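Local coordinates for glutathione S-transferase omega-like 2 (Saccharomyces cerevisiae, PDB 5LKB), which acts as a glutathione-dependent thiol transferase that reduces dehydroascorbate and dimethylarsinic acid and reacts with glutathionyl-(hydro)quinones, at residues A[48-53]-A[293-298]; A[222-227]-A[299-304]. One frame throughout, in Å; residues are numbered along the deposited sequence.

Interaction 1 (A[48-53]-A[293-298])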
loop_
_atom_site.group_PDB
_atom_site.type_symbol
_atom_site.label_atom_id
_atom_site.label_comp_id
_atom_site.label_asym_id
_atom_site.label_seq_id
_atom_site.Cartn_x
_atom_site.Cartn_y
_atom_site.Cartn_z
ATOM N N TRP A 48 -11.213 8.397 -16.350
ATOM C CA TRP A 48 -12.325 8.562 -17.288
ATOM C C TRP A 48 -11.931 9.588 -18.340
ATOM O O TRP A 48 -12.044 9.341 -19.562
ATOM C CB TRP A 48 -13.575 8.958 -16.465
ATOM C CG TRP A 48 -13.840 8.136 -15.233
ATOM C CD1 TRP A 48 -13.571 8.504 -13.951
ATOM C CD2 TRP A 48 -14.282 6.765 -15.158
ATOM N NE1 TRP A 48 -13.819 7.478 -13.087
ATOM C CE2 TRP A 48 -14.292 6.404 -13.796
ATOM C CE3 TRP A 48 -14.721 5.830 -16.096
ATOM C CZ2 TRP A 48 -14.713 5.162 -13.365
ATOM C CZ3 TRP A 48 -15.152 4.615 -15.677
ATOM C CH2 TRP A 48 -15.141 4.278 -14.298
ATOM N N ALA A 49 -11.468 10.756 -17.880
ATOM C CA ALA A 49 -10.981 11.780 -18.808
ATOM C C ALA A 49 -9.782 11.286 -19.597
ATOM O O ALA A 49 -9.600 11.625 -20.769
ATOM C CB ALA A 49 -10.646 13.047 -18.026
ATOM N N HIS A 50 -8.926 10.463 -18.974
ATOM C CA HIS A 50 -7.765 9.954 -19.661
ATOM C C HIS A 50 -8.183 9.183 -20.919
ATOM O O HIS A 50 -7.502 9.209 -21.905
ATOM C CB HIS A 50 -6.905 9.128 -18.677
ATOM C CG HIS A 50 -5.526 8.793 -19.159
ATOM N ND1 HIS A 50 -4.628 8.067 -18.371
ATOM C CD2 HIS A 50 -4.861 9.143 -20.281
ATOM C CE1 HIS A 50 -3.487 7.976 -19.022
ATOM N NE2 HIS A 50 -3.597 8.629 -20.179
ATOM N N ARG A 51 -9.306 8.461 -20.877
ATOM C CA ARG A 51 -9.771 7.729 -22.047
ATOM C C ARG A 51 -9.883 8.653 -23.218
ATOM O O ARG A 51 -9.512 8.275 -24.319
ATOM C CB ARG A 51 -11.159 7.141 -21.802
ATOM C CG ARG A 51 -11.318 6.137 -20.625
ATOM C CD ARG A 51 -12.796 5.962 -20.394
ATOM N NE ARG A 51 -13.099 4.742 -19.660
ATOM C CZ ARG A 51 -14.323 4.281 -19.484
ATOM N NH1 ARG A 51 -15.351 4.946 -20.038
ATOM N NH2 ARG A 51 -14.510 3.166 -18.811
ATOM N N THR A 52 -10.381 9.852 -22.970
ATOM C CA THR A 52 -10.645 10.778 -24.066
ATOM C C THR A 52 -9.363 11.381 -24.613
ATOM O O THR A 52 -9.299 11.676 -25.812
ATOM C CB THR A 52 -11.653 11.854 -23.647
ATOM O OG1 THR A 52 -11.124 12.811 -22.750
ATOM C CG2 THR A 52 -12.885 11.265 -23.020
ATOM N N LEU A 53 -8.342 11.609 -23.765
ATOM C CA LEU A 53 -7.067 12.116 -24.245
ATOM C C LEU A 53 -6.386 11.094 -25.141
ATOM O O LEU A 53 -5.860 11.452 -26.203
ATOM C CB LEU A 53 -6.163 12.453 -23.094
ATOM C CG LEU A 53 -6.543 13.609 -22.232
ATOM C CD1 LEU A 53 -5.499 13.770 -21.092
ATOM C CD2 LEU A 53 -6.648 14.925 -22.987
ATOM N N THR A 293 -7.232 2.498 -15.898
ATOM C CA THR A 293 -7.234 1.949 -14.547
ATOM C C THR A 293 -5.907 1.281 -14.242
ATOM O O THR A 293 -5.325 1.461 -13.150
ATOM C CB THR A 293 -8.386 0.972 -14.350
ATOM O OG1 THR A 293 -9.623 1.676 -14.544
ATOM C CG2 THR A 293 -8.362 0.373 -12.944
ATOM N N VAL A 294 -5.478 0.366 -15.114
ATOM C CA VAL A 294 -4.286 -0.438 -14.847
ATOM C C VAL A 294 -3.055 0.446 -14.648
ATOM O O VAL A 294 -2.261 0.189 -13.740
ATOM C CB VAL A 294 -4.044 -1.518 -15.924
ATOM C CG1 VAL A 294 -2.749 -2.339 -15.637
ATOM C CG2 VAL A 294 -5.197 -2.516 -15.971
ATOM N N ILE A 295 -2.903 1.539 -15.414
ATOM C CA ILE A 295 -1.739 2.421 -15.272
ATOM C C ILE A 295 -1.710 3.154 -13.931
ATOM O O ILE A 295 -0.636 3.551 -13.463
ATOM C CB ILE A 295 -1.644 3.395 -16.480
ATOM C CG1 ILE A 295 -0.201 3.870 -16.661
ATOM C CG2 ILE A 295 -2.585 4.548 -16.351
ATOM C CD1 ILE A 295 0.791 2.822 -17.092
ATOM N N ARG A 296 -2.872 3.326 -13.306
ATOM C CA ARG A 296 -3.034 3.964 -12.000
ATOM C C ARG A 296 -2.981 2.959 -10.850
ATOM O O ARG A 296 -2.967 3.355 -9.665
ATOM C CB ARG A 296 -4.363 4.752 -11.978
ATOM C CG ARG A 296 -4.335 5.991 -12.809
ATOM C CD ARG A 296 -5.749 6.595 -12.943
ATOM N NE ARG A 296 -5.655 7.889 -13.669
ATOM C CZ ARG A 296 -5.339 8.019 -14.971
ATOM N NH1 ARG A 296 -5.214 6.979 -15.726
ATOM N NH2 ARG A 296 -5.123 9.222 -15.439
ATOM N N PHE A 297 -2.961 1.676 -11.175
ATOM C CA PHE A 297 -3.209 0.670 -10.133
ATOM C C PHE A 297 -2.060 0.602 -9.146
ATOM O O PHE A 297 -2.277 0.750 -7.920
ATOM C CB PHE A 297 -3.479 -0.699 -10.775
ATOM C CG PHE A 297 -4.164 -1.681 -9.866
ATOM C CD1 PHE A 297 -3.430 -2.504 -9.027
ATOM C CD2 PHE A 297 -5.526 -1.806 -9.887
ATOM C CE1 PHE A 297 -4.075 -3.385 -8.184
ATOM C CE2 PHE A 297 -6.167 -2.707 -9.018
ATOM C CZ PHE A 297 -5.468 -3.494 -8.194
ATOM N N ASP A 298 -0.824 0.420 -9.648
ATOM C CA ASP A 298 0.301 0.362 -8.717
ATOM C C ASP A 298 0.640 1.723 -8.136
ATOM O O ASP A 298 0.949 1.793 -6.933
ATOM C CB ASP A 298 1.526 -0.315 -9.353
ATOM C CG ASP A 298 1.300 -1.780 -9.657
ATOM O OD1 ASP A 298 0.232 -2.307 -9.280
ATOM O OD2 ASP A 298 2.207 -2.435 -10.226
#
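The interface between the thioredoxin-like N-terminal domain and the helical C-terminal domain is bridged here by a histidine-arginine pair, His50 with Arg296. His50 lies on helix 47-58, which begins just after the nucleophile Cys46. Arg296 lies on helix 285-304. Arg296 NH1 donates to His50 ND1 at 2.9 Å, with an N-H...N angle of 156°. The bond runs in the plane of the imidazole and in the plane of the guanidinium, so each group meets the other at an edge. The two planes are nevertheless turned 70° apart. His50 CG is anti to the backbone N (chi1 -167°), and this brings ND1 to Arg296 NH1. The Arg296 chain is extended from CG to NE and carries the guanidinium across to helix 47-58. NH1 also bonds Thr292 O, and NE bonds Ala45 O beside the nucleophile. On the far side of the ring, His50 NE2 is bonded to Thr336 OG1. Both ring nitrogens thus have partners, which should fix the rotation of the imidazole. Ile295 CG2 adds a looser apolar contact, 4.4 Å from His50 CE1. The arrangement is a buried polar link of the two-domain GST fold, next to the active site at the N-terminus of helix 47-58.

Interaction 2 (A[222-227]-A[299-304])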
loop_
_atom_site.group_PDB
_atom_site.type_symbol
_atom_site.label_atom_id
_atom_site.label_comp_id
_atom_site.label_asym_id
_atom_site.label_seq_id
_atom_site.Cartn_x
_atom_site.Cartn_y
_atom_site.Cartn_z
ATOM N N GLY A 222 -14.713 -0.654 -10.164
ATOM C CA GLY A 222 -14.483 -1.540 -9.027
ATOM C C GLY A 222 -13.475 -0.974 -8.041
ATOM O O GLY A 222 -13.680 -1.047 -6.835
ATOM N N VAL A 223 -12.402 -0.356 -8.561
ATOM C CA VAL A 223 -11.422 0.224 -7.621
ATOM C C VAL A 223 -12.014 1.359 -6.816
ATOM O O VAL A 223 -11.663 1.543 -5.656
ATOM C CB VAL A 223 -10.125 0.659 -8.302
ATOM C CG1 VAL A 223 -9.449 -0.528 -8.976
ATOM C CG2 VAL A 223 -10.339 1.807 -9.335
ATOM N N TYR A 224 -12.985 2.129 -7.373
ATOM C CA TYR A 224 -13.609 3.233 -6.661
ATOM C C TYR A 224 -14.634 2.748 -5.636
ATOM O O TYR A 224 -14.680 3.262 -4.522
ATOM C CB TYR A 224 -14.315 4.158 -7.646
ATOM C CG TYR A 224 -13.369 5.065 -8.401
ATOM C CD1 TYR A 224 -12.951 6.243 -7.854
ATOM C CD2 TYR A 224 -12.980 4.772 -9.673
ATOM C CE1 TYR A 224 -12.106 7.116 -8.533
ATOM C CE2 TYR A 224 -12.085 5.620 -10.377
ATOM C CZ TYR A 224 -11.703 6.829 -9.808
ATOM O OH TYR A 224 -10.860 7.739 -10.482
ATOM N N LYS A 225 -15.438 1.733 -6.008
ATOM C CA LYS A 225 -16.332 1.118 -5.012
ATOM C C LYS A 225 -15.543 0.523 -3.836
ATOM O O LYS A 225 -16.018 0.550 -2.691
ATOM C CB LYS A 225 -17.212 0.078 -5.709
ATOM C CG LYS A 225 -18.206 0.683 -6.732
ATOM C CD LYS A 225 -19.148 -0.361 -7.317
ATOM C CE LYS A 225 -18.416 -1.276 -8.228
ATOM N NZ LYS A 225 -19.332 -2.231 -8.924
ATOM N N THR A 226 -14.321 0.032 -4.116
ATOM C CA THR A 226 -13.434 -0.465 -3.061
ATOM C C THR A 226 -12.881 0.685 -2.224
ATOM O O THR A 226 -13.000 0.664 -1.003
ATOM C CB THR A 226 -12.302 -1.277 -3.688
ATOM O OG1 THR A 226 -12.808 -2.375 -4.431
ATOM C CG2 THR A 226 -11.368 -1.794 -2.619
ATOM N N GLY A 227 -12.255 1.680 -2.856
ATOM C CA GLY A 227 -11.528 2.673 -2.088
ATOM C C GLY A 227 -12.402 3.690 -1.407
ATOM O O GLY A 227 -12.002 4.259 -0.387
ATOM N N PRO A 299 0.621 2.814 -8.897
ATOM C CA PRO A 299 0.954 4.123 -8.306
ATOM C C PRO A 299 -0.005 4.624 -7.243
ATOM O O PRO A 299 0.415 5.402 -6.373
ATOM C CB PRO A 299 0.979 5.049 -9.541
ATOM C CG PRO A 299 1.384 4.181 -10.636
ATOM C CD PRO A 299 0.671 2.867 -10.369
ATOM N N VAL A 300 -1.306 4.295 -7.345
ATOM C CA VAL A 300 -2.347 4.809 -6.443
ATOM C C VAL A 300 -3.258 3.724 -5.879
ATOM O O VAL A 300 -3.500 3.671 -4.670
ATOM C CB VAL A 300 -3.209 5.879 -7.160
ATOM C CG1 VAL A 300 -4.467 6.163 -6.324
ATOM C CG2 VAL A 300 -2.342 7.109 -7.366
ATOM N N TYR A 301 -3.885 2.910 -6.710
ATOM C CA TYR A 301 -5.017 2.143 -6.214
ATOM C C TYR A 301 -4.609 1.119 -5.130
ATOM O O TYR A 301 -5.390 0.840 -4.221
ATOM C CB TYR A 301 -5.767 1.462 -7.331
ATOM C CG TYR A 301 -6.394 2.441 -8.322
ATOM C CD1 TYR A 301 -6.910 3.684 -7.928
ATOM C CD2 TYR A 301 -6.475 2.095 -9.645
ATOM C CE1 TYR A 301 -7.522 4.549 -8.866
ATOM C CE2 TYR A 301 -7.087 2.925 -10.569
ATOM C CZ TYR A 301 -7.590 4.138 -10.159
ATOM O OH TYR A 301 -8.191 5.015 -11.051
ATOM N N VAL A 302 -3.413 0.544 -5.232
ATOM C CA VAL A 302 -2.922 -0.404 -4.227
ATOM C C VAL A 302 -2.899 0.227 -2.821
ATOM O O VAL A 302 -3.574 -0.263 -1.900
ATOM C CB VAL A 302 -1.548 -0.951 -4.623
ATOM C CG1 VAL A 302 -0.918 -1.753 -3.469
ATOM C CG2 VAL A 302 -1.671 -1.874 -5.799
ATOM N N GLN A 303 -2.173 1.317 -2.635
ATOM C CA GLN A 303 -2.067 1.930 -1.316
ATOM C C GLN A 303 -3.296 2.712 -0.925
ATOM O O GLN A 303 -3.750 2.656 0.231
ATOM C CB GLN A 303 -0.840 2.828 -1.247
ATOM C CG GLN A 303 -0.448 3.374 0.089
ATOM C CD GLN A 303 -1.297 4.500 0.605
ATOM O OE1 GLN A 303 -1.785 5.335 -0.151
ATOM N NE2 GLN A 303 -1.486 4.538 1.915
ATOM N N HIS A 304 -3.786 3.521 -1.838
ATOM C CA HIS A 304 -4.726 4.559 -1.523
ATOM C C HIS A 304 -6.139 4.014 -1.495
ATOM O O HIS A 304 -6.952 4.414 -0.615
ATOM C CB HIS A 304 -4.635 5.661 -2.572
ATOM C CG HIS A 304 -5.556 6.813 -2.334
ATOM N ND1 HIS A 304 -5.363 7.763 -1.340
ATOM C CD2 HIS A 304 -6.659 7.193 -3.031
ATOM C CE1 HIS A 304 -6.356 8.647 -1.416
ATOM N NE2 HIS A 304 -7.157 8.304 -2.416
HETATM O O HOH W 1 -9.391 3.525 0.592
#
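Val223 CG2 lies over one face of the Tyr301 ring, above its centre. This is a CH-pi contact: Val223 CG2 is 3.7 Å from the centroid of the Tyr301 ring and 12° off its normal. The nearest ring atoms to Val223 CG2, Tyr301 CE2 and CZ, are both at 3.7 Å. Val223 CG1 touches the same ring nearer its root, 4.0 Å from Tyr301 CD2. Val223 CG2 stands between the backbone N and the carbonyl carbon (chi1 -60°), and this sets it over the ring. Tyr224 OH approaches the phenol end of Tyr301, with the two OH atoms 3.9 Å apart. Tyr346 meets the Tyr301 ring edge-to-face, and its OH joins the two indirectly, being hydrogen-bonded to both Tyr224 OH and Tyr301 OH. A phenylalanine in place of Tyr301 would probably leave Tyr346 OH without one of its two tyrosine hydroxyl partners. Farther along the helices a water donates to Gly227 O and to His304 O, each at 2.9 Å, and so links the two backbones. Within helix 222-227, Thr226 OG1 bonds Gly222 O at 2.9 Å, while Thr226 N reaches the same oxygen from the opposite face of its plane. Tyr224 also makes a cation-pi contact with the glutathione-binding Arg15, so one end of this packing borders the active site. The short helix 222-227 is thus held against the last turns of helix 285-304, with helix 339-349 packed on Tyr301 through Tyr346 and helix 232-264 on Thr226.

In the fold
Both contacts are buried and both use helix 285-304. Interaction 1 lies near the centre of the chain and joins the two domains. Interaction 2 is about 15 Å from that centre and stays within the C-terminal domain. Their chemistry differs accordingly. Residues 48-53 and 293-298 meet through a directional polar bond, whereas 222-227 and 299-304 meet through apolar packing on a ring and a bridging water. The contact centres are about 12 Å apart. Helix 285-304 connects them directly, and Tyr301 touches Arg296. A second link runs beside the active site, where the rings of Trp48 and Tyr224 meet. Only interaction 2 reaches the second subunit, through Gln303.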